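Long-range contacts in galactan 1,3-beta-galactosidase (Phanerochaete chrysosporium, PDB 7BYX), which probably hydrolyses beta-1,3-linked galactan as an exo-acting family 43 glycoside hydrolase, and carries a module that binds galactose and calcium: residues N91-M96 with T114-C119; F128-A133 with L152-D157; L357-G362 with Y417-D422. The protein carries 1 engineered substitution. All coordinates share one frame; numbering follows the deposited sequence. Where two conformers were deposited one is given.

Overall arrangement
The three contacts illustrate how an all-beta chain divides its labour between modules. Contacts 1 and 2 lie in the glycoside hydrolase family 43 part, whose antiparallel sheets are consistent with the five-bladed beta-propeller of that family; their centres are 23 Å apart and their nearest atoms about 8 Å. Contact 2 is the one closer to the galactose-binding site seen in another structure of this enzyme and without galactose here, with the side chain of Tyr154 about 7 Å from that of Asp137. Contact 3 belongs to the carbohydrate-binding module, on the other side of the chain's centre, 46 Å from contact 1 and 41 Å from contact 2 between centres, and itself holds bound galactose and a calcium ion.

Contact 1: N91-M96 with T114-C119; sequences NSEYVM and TAKTPC
Chi1 of -61° turns the CG of Tyr94 opposite its own carbonyl carbon, and chi2 of -88° then sets the ring so that one face receives Pro118. The proline CA stands 4.0 Å from the centroid of the Tyr94 ring, almost exactly on the normal, a CH-pi contact over the face, while Pro118 CG comes within 3.5 Å of Tyr94 OH. The carbonyl oxygens of Ala115 and Lys116 lie at the edge of the ring, in its plane.

Tyr94 and Ala115 also form an antiparallel hydrogen-bonded pair, joined by Tyr94 N to Ala115 O (2.9 Å) and Ala115 N to Tyr94 O (3.0 Å). Beside it, Glu93, extended beyond CG, runs obliquely across Thr114, bringing OE2 to 3.6 Å from Thr114 CB; a water links that carboxylate oxygen to Thr114 OG1, and OE1 is taken by Tyr172. Lys116 bends at three successive torsions to bring NZ back to the 91-96 segment, where its bond to Ser92 O is weak at 3.5 Å.

Ser92 and Glu93 together face Asn88 in a G1 beta bulge, at the start of the strand that runs between 79-88 and 109-115. Phe87 and Val85 of the first, with Leu25 and Val27 of strand 22-27, touch Tyr94, and the disulfide from Cys119 to Cys50 ties the following loop to the adjoining sheet.

Contact 2: F128-A133 with L152-D157; sequences FKPLGA and LLYASD. With NAG (2-acetamido-2-deoxy-beta-D-glucopyranose), chain F; NAG (2-acetamido-2-deoxy-beta-D-glucopyranose), chain B.
The phenol ring of Tyr154 meets Pro130 obliquely, the proline CG lying 3.7 Å from Tyr154 CE2, and the two side chains slide past each other in opposite directions. One face of the same ring carries Leu152 CD2, offset toward the rim, and Leu152 O lies at its edge in the plane. The other aromatic ring, that of Phe128, has sugar over one face: C1 of the chain B N-acetylglucosamine sits 3.8 Å above the plane of the Phe128 ring, over its centre.

Pro130 is the loop residue that presses on strand 150-156. Its CG also touches Leu152 CD2 at 4.1 Å, with the leucine crossing the proline at about a right angle. Tyr154 CG lies between its backbone N and carbonyl carbon (chi1 53°), which directs the ring to the loop. Further along, Ala133 CB rests 3.5 Å from Ser156 OG, a hydroxyl already engaged by Lys163 NZ.

Two overlapping turns shape the loop, through Gly132 N to Lys129 O and Ala133 N to Pro130 O, each 3.0 Å. On its outer flank Lys129 N donates a nearly straight 3.1 Å bond to O7 of the chain F sugar, the second residue of the glycan on Asn173.

Tyr154 OH is bonded to Ser165 OG on the adjacent strand 161-167. No hydrogen bond joins the two segments directly; Pro130 against Leu152 and Tyr154 is apolar packing, and the polar tie runs one residue further on, from Ser156 OG to Asp134 O.

Contact 3: L357-G362 with Y417-D422; sequences LYFANG and YAADLD. With CA (calcium ion), chain T; GAL (beta-D-galactopyranose), chain H; GAL (beta-D-galactopyranose), chain C.
Ala360 and Asp420 exchange two backbone hydrogen bonds, Ala360 N to Asp420 O and Asp420 N to Ala360 O, each 2.9 Å, and form the tight heart of this antiparallel pairing. A third bond, from Asp422 N to Tyr358 O, is shorter at 2.7 Å although the donor is tilted 23° from the carbonyl plane. Between these bonds, Phe359 and Leu421 face each other as a non-hydrogen-bonded pair. The methyl group of Ala419 packs against the Phe359 ring, its CB 3.7 Å from Phe359 CD1 and 3.3 Å from Ala360 O.

With CG opposite the backbone N and beside the carbonyl carbon (chi1 179°), Asp422 can offer OD1 and its main-chain O to the same calcium ion, OD1 at 2.3 Å; Glu308, Glu310, Ser327 and Lys330 complete the site.

Toward Gly362 and Tyr417 the strand pairing gives way to a looser side of sugar and a bridging water. Asp420, a galactose-binding residue, presents its two carboxylate oxygens to O3 and O2 of the chain H galactose, though the modelled separations are implausibly short and their exact lengths doubtful. One face of the Tyr417 ring meets C6 of that sugar, 3.4 Å above the plane and toward the rim. One water joins Gly362 N, Asp420 OD2 and O3 of the chain C galactose.

In the sheet order, strand 420-426 runs between 305-308 and 351-360, and 351-360 in turn pairs with 392-401. Phe359 packs on Ile393 and Val395, whereas Leu357 reaches Val369 and Val381 of the second sheet, as expected within the beta-sandwich of a carbohydrate-binding module.

Contact 1: N91-M96 with T114-C119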
loop_
_atom_site.group_PDB
_atom_site.type_symbol
_atom_site.label_atom_id
_atom_site.label_comp_id
_atom_site.label_asym_id
_atom_site.label_seq_id
_atom_site.Cartn_x
_atom_site.Cartn_y
_atom_site.Cartn_z
ATOM N N ASN A 91 9.945 -29.304 -6.880
ATOM C CA ASN A 91 11.383 -29.110 -6.856
ATOM C C ASN A 91 11.871 -28.605 -5.513
ATOM O O ASN A 91 13.072 -28.345 -5.372
ATOM C CB ASN A 91 11.803 -28.134 -7.965
ATOM C CG ASN A 91 11.292 -28.555 -9.345
ATOM O OD1 ASN A 91 11.164 -29.750 -9.639
ATOM N ND2 ASN A 91 11.004 -27.577 -10.196
ATOM N N SER A 92 10.975 -28.467 -4.530
ATOM C CA SER A 92 11.265 -27.812 -3.247
ATOM C C SER A 92 12.061 -26.519 -3.471
ATOM O O SER A 92 13.152 -26.321 -2.944
ATOM C CB SER A 92 12.000 -28.753 -2.280
ATOM O OG SER A 92 11.123 -29.741 -1.748
ATOM N N GLU A 93 11.492 -25.639 -4.286
ATOM C CA GLU A 93 12.213 -24.477 -4.776
ATOM C C GLU A 93 11.355 -23.219 -4.654
ATOM O O GLU A 93 10.141 -23.253 -4.901
ATOM C CB GLU A 93 12.634 -24.695 -6.241
ATOM C CG GLU A 93 13.706 -23.721 -6.729
ATOM C CD GLU A 93 14.169 -24.029 -8.140
ATOM O OE1 GLU A 93 13.303 -24.266 -9.017
ATOM O OE2 GLU A 93 15.399 -24.045 -8.375
ATOM N N TYR A 94 12.004 -22.107 -4.312
ATOM C CA TYR A 94 11.359 -20.799 -4.262
ATOM C C TYR A 94 11.566 -20.108 -5.600
ATOM O O TYR A 94 12.708 -19.916 -6.032
ATOM C CB TYR A 94 11.918 -19.951 -3.111
ATOM C CG TYR A 94 11.665 -20.607 -1.782
ATOM C CD1 TYR A 94 10.482 -20.367 -1.083
ATOM C CD2 TYR A 94 12.568 -21.536 -1.260
ATOM C CE1 TYR A 94 10.234 -20.995 0.127
ATOM C CE2 TYR A 94 12.328 -22.163 -0.055
ATOM C CZ TYR A 94 11.163 -21.892 0.633
ATOM O OH TYR A 94 10.910 -22.522 1.824
ATOM N N VAL A 95 10.469 -19.744 -6.261
ATOM C CA VAL A 95 10.533 -19.063 -7.547
ATOM C C VAL A 95 10.030 -17.629 -7.371
ATOM O O VAL A 95 8.886 -17.401 -6.942
ATOM C CB VAL A 95 9.747 -19.814 -8.629
ATOM C CG1 VAL A 95 10.052 -19.210 -10.003
ATOM C CG2 VAL A 95 10.099 -21.313 -8.593
ATOM N N MET A 96 10.899 -16.671 -7.691
ATOM C CA MET A 96 10.570 -15.258 -7.691
ATOM C C MET A 96 10.268 -14.803 -9.111
ATOM O O MET A 96 11.015 -15.121 -10.042
ATOM C CB MET A 96 11.714 -14.416 -7.111
ATOM C CG MET A 96 11.531 -12.877 -7.240
ATOM S SD MET A 96 13.026 -11.936 -6.729
ATOM C CE MET A 96 13.243 -12.550 -5.043
ATOM N N THR A 114 15.493 -17.977 -8.782
ATOM C CA THR A 114 15.191 -19.124 -7.938
ATOM C C THR A 114 16.143 -19.176 -6.751
ATOM O O THR A 114 17.261 -18.663 -6.807
ATOM C CB THR A 114 15.296 -20.442 -8.717
ATOM O OG1 THR A 114 16.659 -20.645 -9.096
ATOM C CG2 THR A 114 14.437 -20.399 -9.983
ATOM N N ALA A 115 15.680 -19.808 -5.676
ATOM C CA ALA A 115 16.512 -20.077 -4.521
ATOM C C ALA A 115 16.004 -21.342 -3.841
ATOM O O ALA A 115 14.871 -21.784 -4.074
ATOM C CB ALA A 115 16.518 -18.894 -3.554
ATOM N N LYS A 116 16.871 -21.935 -3.011
ATOM C CA LYS A 116 16.536 -23.091 -2.187
ATOM C C LYS A 116 16.151 -22.705 -0.765
ATOM O O LYS A 116 15.752 -23.572 0.026
ATOM C CB LYS A 116 17.713 -24.081 -2.133
ATOM C CG LYS A 116 17.917 -24.895 -3.402
ATOM C CD LYS A 116 16.582 -25.331 -4.007
ATOM C CE LYS A 116 16.595 -26.792 -4.436
ATOM N NZ LYS A 116 16.343 -27.706 -3.282
ATOM N N THR A 117 16.288 -21.445 -0.410
ATOM C CA THR A 117 15.838 -20.970 0.885
ATOM C C THR A 117 14.998 -19.727 0.658
ATOM O O THR A 117 15.102 -19.083 -0.393
ATOM C CB THR A 117 17.020 -20.663 1.818
ATOM O OG1 THR A 117 17.886 -19.715 1.186
ATOM C CG2 THR A 117 17.792 -21.954 2.150
ATOM N N PRO A 118 14.138 -19.375 1.615
ATOM C CA PRO A 118 13.202 -18.265 1.365
ATOM C C PRO A 118 13.861 -16.918 1.073
ATOM O O PRO A 118 13.438 -16.230 0.129
ATOM C CB PRO A 118 12.357 -18.248 2.643
ATOM C CG PRO A 118 12.393 -19.673 3.128
ATOM C CD PRO A 118 13.756 -20.182 2.790
ATOM N N CYS A 119 14.875 -16.509 1.840
ATOM C CA CYS A 119 15.524 -15.219 1.573
ATOM C C CYS A 119 16.648 -15.305 0.548
ATOM O O CYS A 119 17.235 -14.268 0.191
ATOM C CB CYS A 119 16.071 -14.606 2.852
ATOM S SG CYS A 119 14.862 -13.543 3.803
HETATM O O HOH W 1 13.486 -25.987 0.079
HETATM O O HOH W 2 16.690 -23.313 -10.503
#

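Contact 2: F128-A133 with L152-D157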
loop_
_atom_site.group_PDB
_atom_site.type_symbol
_atom_site.label_atom_id
_atom_site.label_comp_id
_atom_site.label_asym_id
_atom_site.label_seq_id
_atom_site.Cartn_x
_atom_site.Cartn_y
_atom_site.Cartn_z
ATOM N N PHE A 128 12.194 -11.998 -20.124
ATOM C CA PHE A 128 11.564 -12.329 -21.399
ATOM C C PHE A 128 10.155 -11.750 -21.461
ATOM O O PHE A 128 9.552 -11.414 -20.439
ATOM C CB PHE A 128 11.524 -13.844 -21.630
ATOM C CG PHE A 128 10.796 -14.607 -20.558
ATOM C CD1 PHE A 128 11.476 -15.080 -19.439
ATOM C CD2 PHE A 128 9.436 -14.866 -20.677
ATOM C CE1 PHE A 128 10.813 -15.792 -18.446
ATOM C CE2 PHE A 128 8.760 -15.575 -19.693
ATOM C CZ PHE A 128 9.449 -16.038 -18.570
ATOM N N LYS A 129 9.633 -11.665 -22.684
ATOM C CA LYS A 129 8.246 -11.276 -22.913
ATOM C C LYS A 129 7.361 -12.512 -22.910
ATOM O O LYS A 129 7.529 -13.373 -23.780
ATOM C CB LYS A 129 8.109 -10.544 -24.233
ATOM C CG LYS A 129 8.846 -9.231 -24.264
ATOM C CD LYS A 129 8.765 -8.582 -25.615
ATOM C CE LYS A 129 7.522 -7.728 -25.738
ATOM N NZ LYS A 129 7.746 -6.419 -25.086
ATOM N N PRO A 130 6.405 -12.637 -21.978
ATOM C CA PRO A 130 5.635 -13.888 -21.852
ATOM C C PRO A 130 4.728 -14.102 -23.051
ATOM O O PRO A 130 3.937 -13.223 -23.411
ATOM C CB PRO A 130 4.822 -13.680 -20.569
ATOM C CG PRO A 130 4.693 -12.230 -20.447
ATOM C CD PRO A 130 5.948 -11.620 -21.015
ATOM N N LEU A 131 4.869 -15.274 -23.676
ATOM C CA LEU A 131 4.167 -15.613 -24.921
ATOM C C LEU A 131 4.404 -14.560 -26.012
ATOM O O LEU A 131 3.573 -14.389 -26.914
ATOM C CB LEU A 131 2.659 -15.805 -24.686
ATOM C CG LEU A 131 2.205 -16.844 -23.655
ATOM C CD1 LEU A 131 0.680 -16.880 -23.525
ATOM C CD2 LEU A 131 2.733 -18.225 -24.011
ATOM N N GLY A 132 5.517 -13.831 -25.934
ATOM C CA GLY A 132 5.821 -12.808 -26.916
ATOM C C GLY A 132 5.111 -11.481 -26.740
ATOM O O GLY A 132 5.289 -10.595 -27.582
ATOM N N ALA A 133 4.334 -11.290 -25.674
ATOM C CA ALA A 133 3.581 -10.060 -25.470
ATOM C C ALA A 133 4.133 -9.263 -24.290
ATOM O O ALA A 133 4.858 -9.787 -23.447
ATOM C CB ALA A 133 2.098 -10.368 -25.243
ATOM N N LEU A 152 0.440 -16.160 -14.046
ATOM C CA LEU A 152 0.909 -14.794 -14.145
ATOM C C LEU A 152 -0.293 -13.898 -14.434
ATOM O O LEU A 152 -1.147 -14.236 -15.262
ATOM C CB LEU A 152 1.965 -14.675 -15.240
ATOM C CG LEU A 152 2.588 -13.299 -15.441
ATOM C CD1 LEU A 152 3.480 -12.931 -14.251
ATOM C CD2 LEU A 152 3.354 -13.293 -16.747
ATOM N N LEU A 153 -0.387 -12.794 -13.704
ATOM C CA LEU A 153 -1.414 -11.779 -13.904
ATOM C C LEU A 153 -0.673 -10.522 -14.298
ATOM O O LEU A 153 0.239 -10.109 -13.576
ATOM C CB LEU A 153 -2.242 -11.558 -12.636
ATOM C CG LEU A 153 -2.252 -12.721 -11.640
ATOM C CD1 LEU A 153 -2.793 -12.284 -10.263
ATOM C CD2 LEU A 153 -3.067 -13.860 -12.198
ATOM N N TYR A 154 -1.000 -9.952 -15.460
ATOM C CA TYR A 154 -0.098 -8.927 -15.970
ATOM C C TYR A 154 -0.807 -7.986 -16.931
ATOM O O TYR A 154 -1.695 -8.392 -17.690
ATOM C CB TYR A 154 1.145 -9.545 -16.648
ATOM C CG TYR A 154 0.898 -10.566 -17.732
ATOM C CD1 TYR A 154 0.256 -11.779 -17.460
ATOM C CD2 TYR A 154 1.331 -10.338 -19.033
ATOM C CE1 TYR A 154 0.045 -12.731 -18.464
ATOM C CE2 TYR A 154 1.133 -11.288 -20.044
ATOM C CZ TYR A 154 0.494 -12.478 -19.754
ATOM O OH TYR A 154 0.290 -13.413 -20.759
ATOM N N ALA A 155 -0.406 -6.722 -16.862
ATOM C CA ALA A 155 -0.816 -5.711 -17.823
ATOM C C ALA A 155 0.001 -5.907 -19.089
ATOM O O ALA A 155 1.236 -5.870 -19.048
ATOM C CB ALA A 155 -0.598 -4.312 -17.253
ATOM N N SER A 156 -0.680 -6.144 -20.202
ATOM C CA SER A 156 -0.040 -6.450 -21.470
ATOM C C SER A 156 -0.498 -5.438 -22.523
ATOM O O SER A 156 -1.285 -4.530 -22.244
ATOM C CB SER A 156 -0.355 -7.888 -21.874
ATOM O OG SER A 156 0.356 -8.285 -23.027
ATOM N N ASP A 157 0.040 -5.587 -23.736
ATOM C CA ASP A 157 -0.283 -4.737 -24.879
ATOM C C ASP A 157 -0.363 -3.257 -24.500
ATOM O O ASP A 157 -1.452 -2.671 -24.483
ATOM C CB ASP A 157 -1.585 -5.233 -25.514
ATOM C CG ASP A 157 -1.519 -6.719 -25.908
ATOM O OD1 ASP A 157 -0.446 -7.182 -26.379
ATOM O OD2 ASP A 157 -2.534 -7.435 -25.753
HETATM C C1 NAG F . 13.676 -15.903 -24.771
HETATM C C2 NAG F . 13.583 -14.607 -25.548
HETATM C C3 NAG F . 14.605 -14.605 -26.626
HETATM C C4 NAG F . 15.966 -14.716 -25.985
HETATM C C5 NAG F . 16.082 -16.087 -25.295
HETATM C C6 NAG F . 17.420 -16.283 -24.641
HETATM C C7 NAG F . 11.249 -13.452 -25.670
HETATM C C8 NAG F . 9.827 -13.485 -26.252
HETATM N N2 NAG F . 12.179 -14.530 -26.062
HETATM O O3 NAG F . 14.506 -13.394 -27.434
HETATM O O4 NAG F . 17.025 -14.495 -26.932
HETATM O O5 NAG F . 15.051 -16.227 -24.255
HETATM O O6 NAG F . 17.261 -17.109 -23.513
HETATM O O7 NAG F . 11.566 -12.554 -24.932
HETATM C C1 NAG B . 11.015 -18.769 -20.977
HETATM C C2 NAG B . 12.536 -18.846 -20.875
HETATM C C3 NAG B . 13.164 -17.781 -21.670
HETATM C C4 NAG B . 12.731 -17.822 -23.096
HETATM C C5 NAG B . 11.208 -17.807 -23.207
HETATM C C6 NAG B . 10.773 -17.971 -24.629
HETATM C C7 NAG B . 12.927 -19.807 -18.617
HETATM C C8 NAG B . 13.332 -19.723 -17.137
HETATM N N2 NAG B . 12.973 -18.631 -19.470
HETATM O O3 NAG B . 14.604 -17.938 -21.580
HETATM O O4 NAG B . 13.204 -16.625 -23.703
HETATM O O5 NAG B . 10.580 -18.863 -22.405
HETATM O O6 NAG B . 9.473 -17.447 -24.696
HETATM O O7 NAG B . 12.539 -20.820 -19.110
#

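Contact 3: L357-G362 with Y417-D422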
loop_
_atom_site.group_PDB
_atom_site.type_symbol
_atom_site.label_atom_id
_atom_site.label_comp_id
_atom_site.label_asym_id
_atom_site.label_seq_id
_atom_site.Cartn_x
_atom_site.Cartn_y
_atom_site.Cartn_z
ATOM N N LEU A 357 -5.052 12.564 11.551
ATOM C CA LEU A 357 -5.454 13.888 11.080
ATOM C C LEU A 357 -6.287 13.696 9.818
ATOM O O LEU A 357 -5.770 13.237 8.802
ATOM C CB LEU A 357 -4.221 14.748 10.788
ATOM C CG LEU A 357 -3.547 15.571 11.898
ATOM C CD1 LEU A 357 -3.567 14.835 13.232
ATOM C CD2 LEU A 357 -2.117 16.040 11.536
ATOM N N TYR A 358 -7.573 14.025 9.892
ATOM C CA TYR A 358 -8.489 13.956 8.757
ATOM C C TYR A 358 -8.538 15.324 8.072
ATOM O O TYR A 358 -8.874 16.323 8.708
ATOM C CB TYR A 358 -9.885 13.522 9.220
ATOM C CG TYR A 358 -9.960 12.037 9.476
ATOM C CD1 TYR A 358 -9.286 11.470 10.551
ATOM C CD2 TYR A 358 -10.657 11.199 8.622
ATOM C CE1 TYR A 358 -9.313 10.126 10.781
ATOM C CE2 TYR A 358 -10.698 9.849 8.848
ATOM C CZ TYR A 358 -10.009 9.320 9.931
ATOM O OH TYR A 358 -10.014 7.980 10.175
ATOM N N PHE A 359 -8.223 15.371 6.774
ATOM C CA PHE A 359 -8.051 16.653 6.108
ATOM C C PHE A 359 -8.448 16.539 4.644
ATOM O O PHE A 359 -8.367 15.458 4.055
ATOM C CB PHE A 359 -6.595 17.129 6.202
ATOM C CG PHE A 359 -5.645 16.255 5.437
ATOM C CD1 PHE A 359 -5.395 16.489 4.084
ATOM C CD2 PHE A 359 -5.042 15.167 6.052
ATOM C CE1 PHE A 359 -4.537 15.672 3.371
ATOM C CE2 PHE A 359 -4.196 14.337 5.344
ATOM C CZ PHE A 359 -3.941 14.592 4.005
ATOM N N ALA A 360 -8.854 17.673 4.057
ATOM C CA ALA A 360 -8.969 17.837 2.611
ATOM C C ALA A 360 -7.860 18.747 2.076
ATOM O O ALA A 360 -7.532 19.771 2.684
ATOM C CB ALA A 360 -10.322 18.428 2.233
ATOM N N ASN A 361 -7.300 18.381 0.919
ATOM C CA ASN A 361 -6.275 19.176 0.234
ATOM C C ASN A 361 -6.555 19.056 -1.258
ATOM O O ASN A 361 -6.152 18.077 -1.886
ATOM C CB ASN A 361 -4.856 18.701 0.564
ATOM C CG ASN A 361 -3.782 19.326 -0.347
ATOM O OD1 ASN A 361 -4.023 20.329 -1.019
ATOM N ND2 ASN A 361 -2.590 18.722 -0.365
ATOM N N GLY A 362 -7.213 20.062 -1.827
ATOM C CA GLY A 362 -7.545 20.009 -3.235
ATOM C C GLY A 362 -6.446 20.391 -4.209
ATOM O O GLY A 362 -6.688 20.366 -5.419
ATOM N N TYR A 417 -0.172 27.798 3.431
ATOM C CA TYR A 417 -1.476 27.278 3.827
ATOM C C TYR A 417 -1.408 25.775 4.078
ATOM O O TYR A 417 -0.962 25.008 3.218
ATOM C CB TYR A 417 -2.516 27.583 2.755
ATOM C CG TYR A 417 -2.989 29.022 2.763
ATOM C CD1 TYR A 417 -3.705 29.533 3.846
ATOM C CD2 TYR A 417 -2.719 29.870 1.690
ATOM C CE1 TYR A 417 -4.142 30.845 3.861
ATOM C CE2 TYR A 417 -3.148 31.184 1.691
ATOM C CZ TYR A 417 -3.861 31.670 2.784
ATOM O OH TYR A 417 -4.291 32.981 2.793
ATOM N N ALA A 418 -1.825 25.363 5.267
ATOM C CA ALA A 418 -2.046 23.955 5.567
ATOM C C ALA A 418 -3.279 23.447 4.810
ATOM O O ALA A 418 -3.975 24.192 4.104
ATOM C CB ALA A 418 -2.202 23.754 7.073
ATOM N N ALA A 419 -3.555 22.157 4.950
ATOM C CA ALA A 419 -4.784 21.630 4.375
ATOM C C ALA A 419 -5.971 21.971 5.287
ATOM O O ALA A 419 -5.811 22.432 6.425
ATOM C CB ALA A 419 -4.655 20.129 4.160
ATOM N N ASP A 420 -7.177 21.762 4.779
ATOM C CA ASP A 420 -8.387 22.014 5.557
ATOM C C ASP A 420 -8.604 20.871 6.550
ATOM O O ASP A 420 -8.743 19.715 6.144
ATOM C CB ASP A 420 -9.576 22.180 4.614
ATOM C CG ASP A 420 -9.328 23.270 3.563
ATOM O OD1 ASP A 420 -8.587 24.222 3.895
ATOM O OD2 ASP A 420 -9.847 23.177 2.419
ATOM N N LEU A 421 -8.622 21.180 7.846
ATOM C CA LEU A 421 -8.635 20.140 8.872
ATOM C C LEU A 421 -10.075 19.801 9.236
ATOM O O LEU A 421 -10.843 20.676 9.643
ATOM C CB LEU A 421 -7.845 20.571 10.107
ATOM C CG LEU A 421 -7.742 19.535 11.235
ATOM C CD1 LEU A 421 -6.981 18.297 10.742
ATOM C CD2 LEU A 421 -7.054 20.132 12.470
ATOM N N ASP A 422 -10.447 18.534 9.072
ATOM C CA ASP A 422 -11.830 18.102 9.268
ATOM C C ASP A 422 -12.077 17.719 10.718
ATOM O O ASP A 422 -12.954 18.280 11.383
ATOM C CB ASP A 422 -12.130 16.916 8.342
ATOM C CG ASP A 422 -13.557 16.383 8.488
ATOM O OD1 ASP A 422 -14.361 16.967 9.243
ATOM O OD2 ASP A 422 -13.882 15.366 7.835
HETATM CA CA CA T . -15.540 18.268 10.767
HETATM C C1 GAL H . -8.206 26.115 -0.303
HETATM C C2 GAL H . -8.580 25.715 1.112
HETATM C C3 GAL H . -8.616 26.890 2.026
HETATM C C4 GAL H . -7.356 27.709 1.946
HETATM C C5 GAL H . -6.988 28.036 0.497
HETATM C C6 GAL H . -5.673 28.757 0.369
HETATM O O2 GAL H . -9.884 25.074 1.027
HETATM O O3 GAL H . -8.819 26.488 3.413
HETATM O O4 GAL H . -6.286 26.960 2.541
HETATM O O5 GAL H . -6.890 26.818 -0.310
HETATM O O6 GAL H . -5.609 29.324 -0.907
HETATM C C1 GAL C . -10.334 23.938 -3.880
HETATM C C2 GAL C . -9.726 24.067 -2.496
HETATM C C3 GAL C . -8.626 25.061 -2.503
HETATM C C4 GAL C . -7.586 24.760 -3.544
HETATM C C5 GAL C . -8.205 24.554 -4.910
HETATM C C6 GAL C . -7.149 24.039 -5.856
HETATM O O2 GAL C . -10.783 24.435 -1.554
HETATM O O3 GAL C . -7.997 25.102 -1.200
HETATM O O4 GAL C . -6.934 23.518 -3.246
HETATM O O5 GAL C . -9.277 23.557 -4.860
HETATM O O6 GAL C . -7.765 23.802 -7.086
HETATM O O HOH W 3 -7.982 22.225 0.029
#